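Yeast glycogen phosphorylase (Saccharomyces cerevisiae, PDB 1YGP) belongs to the glycogen phosphorylases, two-subunit carbohydrate phosphorylases of the GT-B fold that carry pyridoxal-5'-phosphate. Local coordinates at residues E309-V314 against L329-F334. Residues are numbered along the deposited sequence; the frame is centred on the assembly and turned at random.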
ATOM      1  N   GLU A 309      -9.612   9.692  -0.252  1.00  9.44           N
ATOM      2  CA  GLU A 309      -9.416   8.537   0.573  1.00 13.31           C
ATOM      3  C   GLU A 309     -10.334   8.417   1.795  1.00 12.62           C
ATOM      4  O   GLU A 309     -10.452   7.314   2.356  1.00 14.04           O
ATOM      5  CB  GLU A 309      -7.955   8.534   0.962  1.00 20.78           C
ATOM      6  CG  GLU A 309      -7.139   8.117  -0.267  1.00 33.63           C
ATOM      7  CD  GLU A 309      -5.610   8.152  -0.139  1.00 42.02           C
ATOM      8  OE1 GLU A 309      -5.082   8.276   0.982  1.00 41.01           O
ATOM      9  OE2 GLU A 309      -4.957   8.047  -1.195  1.00 39.77           O
ATOM     10  N   SER A 310     -11.045   9.469   2.220  1.00  8.62           N
ATOM     11  CA  SER A 310     -12.001   9.360   3.310  1.00  8.65           C
ATOM     12  C   SER A 310     -13.074   8.347   2.951  1.00 10.94           C
ATOM     13  O   SER A 310     -13.445   7.495   3.761  1.00 20.27           O
ATOM     14  CB  SER A 310     -12.724  10.644   3.563  1.00 10.41           C
ATOM     15  OG  SER A 310     -11.840  11.742   3.538  1.00 18.97           O
ATOM     16  N   ILE A 311     -13.526   8.364   1.701  1.00  8.30           N
ATOM     17  CA  ILE A 311     -14.610   7.510   1.243  1.00  6.08           C
ATOM     18  C   ILE A 311     -14.320   6.027   1.421  1.00  7.12           C
ATOM     19  O   ILE A 311     -15.271   5.285   1.667  1.00 13.06           O
ATOM     20  CB  ILE A 311     -14.897   7.808  -0.232  1.00  4.66           C
ATOM     21  CG1 ILE A 311     -15.108   9.286  -0.465  1.00  2.00           C
ATOM     22  CG2 ILE A 311     -16.165   7.085  -0.635  1.00  2.11           C
ATOM     23  CD1 ILE A 311     -14.995   9.582  -1.967  1.00  6.14           C
ATOM     24  N   THR A 312     -13.111   5.485   1.284  1.00  7.15           N
ATOM     25  CA  THR A 312     -12.943   4.074   1.584  1.00  5.35           C
ATOM     26  C   THR A 312     -12.024   3.848   2.773  1.00  5.83           C
ATOM     27  O   THR A 312     -11.542   2.732   2.999  1.00 12.72           O
ATOM     28  CB  THR A 312     -12.433   3.362   0.331  1.00  2.00           C
ATOM     29  OG1 THR A 312     -11.383   4.157  -0.172  1.00 10.35           O
ATOM     30  CG2 THR A 312     -13.484   3.186  -0.740  1.00  2.00           C
ATOM     31  N   ALA A 313     -11.772   4.857   3.608  1.00  4.52           N
ATOM     32  CA  ALA A 313     -10.936   4.638   4.772  1.00  3.57           C
ATOM     33  C   ALA A 313     -11.523   3.732   5.836  1.00  5.83           C
ATOM     34  O   ALA A 313     -10.816   2.810   6.246  1.00  9.91           O
ATOM     35  CB  ALA A 313     -10.604   5.915   5.487  1.00  2.00           C
ATOM     36  N   VAL A 314     -12.785   3.904   6.263  1.00  8.82           N
ATOM     37  CA  VAL A 314     -13.362   3.201   7.414  1.00  7.77           C
ATOM     38  C   VAL A 314     -14.815   2.805   7.178  1.00  9.43           C
ATOM     39  O   VAL A 314     -15.589   3.530   6.552  1.00 11.50           O
ATOM     40  CB  VAL A 314     -13.148   4.172   8.629  1.00  6.26           C
ATOM     41  CG1 VAL A 314     -14.303   4.353   9.591  1.00  7.07           C
ATOM     42  CG2 VAL A 314     -12.042   3.535   9.419  1.00  8.17           C
ATOM     43  N   LEU A 329     -23.520   9.132   3.195  1.00 12.33           N
ATOM     44  CA  LEU A 329     -24.232   9.210   1.940  1.00 10.79           C
ATOM     45  C   LEU A 329     -23.261   9.206   0.764  1.00 11.62           C
ATOM     46  O   LEU A 329     -23.455   8.475  -0.213  1.00  9.32           O
ATOM     47  CB  LEU A 329     -25.096  10.471   1.910  1.00 13.27           C
ATOM     48  CG  LEU A 329     -26.109  10.605   0.742  1.00 18.69           C
ATOM     49  CD1 LEU A 329     -27.078   9.408   0.693  1.00 14.43           C
ATOM     50  CD2 LEU A 329     -26.865  11.899   0.916  1.00 13.32           C
ATOM     51  N   LYS A 330     -22.155   9.936   0.910  1.00 17.05           N
ATOM     52  CA  LYS A 330     -21.099  10.099  -0.090  1.00 14.20           C
ATOM     53  C   LYS A 330     -20.508   8.747  -0.473  1.00 10.22           C
ATOM     54  O   LYS A 330     -20.372   8.403  -1.641  1.00 11.45           O
ATOM     55  CB  LYS A 330     -20.079  11.034   0.536  1.00 10.58           C
ATOM     56  CG  LYS A 330     -19.280  11.932  -0.379  1.00 18.55           C
ATOM     57  CD  LYS A 330     -18.857  13.079   0.527  1.00 19.09           C
ATOM     58  CE  LYS A 330     -18.144  14.212  -0.210  1.00 21.90           C
ATOM     59  NZ  LYS A 330     -17.832  15.274   0.733  1.00 22.76           N
ATOM     60  N   GLN A 331     -20.235   7.930   0.530  1.00  9.52           N
ATOM     61  CA  GLN A 331     -19.720   6.581   0.388  1.00 10.44           C
ATOM     62  C   GLN A 331     -20.746   5.672  -0.296  1.00 10.64           C
ATOM     63  O   GLN A 331     -20.418   4.983  -1.266  1.00 11.69           O
ATOM     64  CB  GLN A 331     -19.356   6.156   1.808  1.00  8.23           C
ATOM     65  CG  GLN A 331     -18.858   4.775   2.126  1.00  6.17           C
ATOM     66  CD  GLN A 331     -18.408   4.688   3.590  1.00  4.36           C
ATOM     67  OE1 GLN A 331     -19.215   4.553   4.508  1.00 10.89           O
ATOM     68  NE2 GLN A 331     -17.131   4.739   3.926  1.00  2.00           N
ATOM     69  N   GLN A 332     -22.016   5.680   0.135  1.00 12.39           N
ATOM     70  CA  GLN A 332     -23.076   4.858  -0.449  1.00  8.65           C
ATOM     71  C   GLN A 332     -23.341   5.262  -1.897  1.00  8.46           C
ATOM     72  O   GLN A 332     -23.632   4.406  -2.749  1.00  6.05           O
ATOM     73  CB  GLN A 332     -24.373   4.997   0.343  1.00  8.84           C
ATOM     74  CG  GLN A 332     -24.312   4.511   1.777  1.00 13.54           C
ATOM     75  CD  GLN A 332     -25.648   4.480   2.499  1.00 15.30           C
ATOM     76  OE1 GLN A 332     -25.892   3.642   3.375  1.00 21.33           O
ATOM     77  NE2 GLN A 332     -26.595   5.348   2.189  1.00 22.31           N
ATOM     78  N   TYR A 333     -23.211   6.556  -2.230  1.00  5.99           N
ATOM     79  CA  TYR A 333     -23.338   6.930  -3.621  1.00  7.04           C
ATOM     80  C   TYR A 333     -22.141   6.371  -4.385  1.00  7.15           C
ATOM     81  O   TYR A 333     -22.398   5.593  -5.303  1.00  9.52           O
ATOM     82  CB  TYR A 333     -23.387   8.449  -3.825  1.00  8.88           C
ATOM     83  CG  TYR A 333     -23.612   8.772  -5.297  1.00 11.39           C
ATOM     84  CD1 TYR A 333     -24.476   7.989  -6.067  1.00 11.29           C
ATOM     85  CD2 TYR A 333     -22.890   9.792  -5.904  1.00 14.25           C
ATOM     86  CE1 TYR A 333     -24.597   8.210  -7.434  1.00 16.02           C
ATOM     87  CE2 TYR A 333     -23.009  10.026  -7.273  1.00 13.28           C
ATOM     88  CZ  TYR A 333     -23.857   9.225  -8.028  1.00 13.21           C
ATOM     89  OH  TYR A 333     -23.950   9.389  -9.392  1.00 12.99           O
ATOM     90  N   PHE A 334     -20.872   6.664  -4.040  1.00  7.21           N
ATOM     91  CA  PHE A 334     -19.656   6.163  -4.700  1.00  2.90           C
ATOM     92  C   PHE A 334     -19.709   4.670  -5.085  1.00  3.39           C
ATOM     93  O   PHE A 334     -19.499   4.269  -6.232  1.00  4.65           O
ATOM     94  CB  PHE A 334     -18.505   6.471  -3.741  1.00  2.00           C
ATOM     95  CG  PHE A 334     -17.146   5.910  -4.119  1.00  4.38           C
ATOM     96  CD1 PHE A 334     -16.386   6.522  -5.112  1.00  2.87           C
ATOM     97  CD2 PHE A 334     -16.683   4.744  -3.506  1.00  3.59           C
ATOM     98  CE1 PHE A 334     -15.175   5.966  -5.503  1.00  2.41           C
ATOM     99  CE2 PHE A 334     -15.465   4.192  -3.904  1.00  8.79           C
ATOM    100  CZ  PHE A 334     -14.711   4.801  -4.907  1.00  6.71           C
TER
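I311, in the last turn of helix 303-313, rests its CG2 methyl against helix 322-350 at F334 and Q331, where the axes of the two short segments cross at -88°, in the N-terminal half of a GT-B phosphorylase. Those axes stay 9.4 Å apart: with CG2 anti to its backbone N, I311 brings CG2 to 3.7 Å from Q331 CA and equally near CD2 of F334. V257 and A282, from strands of the mixed sheet, pack on I311 as well, so an aliphatic side chain suits this buried place. T312 divides its two branches. Its methyl CG2 lies 3.9 Å from CE2 of F334, while OG1 hydrogen-bonds A282 N. Phenylalanine suits 334, its ring offering both methyls an apolar surface among L189, V257, A259, W280 and A282 of the sheet. V314, past the helix end, contributes chiefly its carbonyl; its side chain packs on F293 of the second subunit. Glutamine suits 331, because its side chain, extended beyond CG, delivers one amide nitrogen to two backbone carbonyls. Q331 NE2 gives the longer bond to V314 O, 3.3 Å at 148°. The bond from Q331 NE2 to I311 O is shorter and straighter, 3.0 Å at 170°, with NE2 above the carbonyl plane and the oxygen almost within the plane of the glutamine amide.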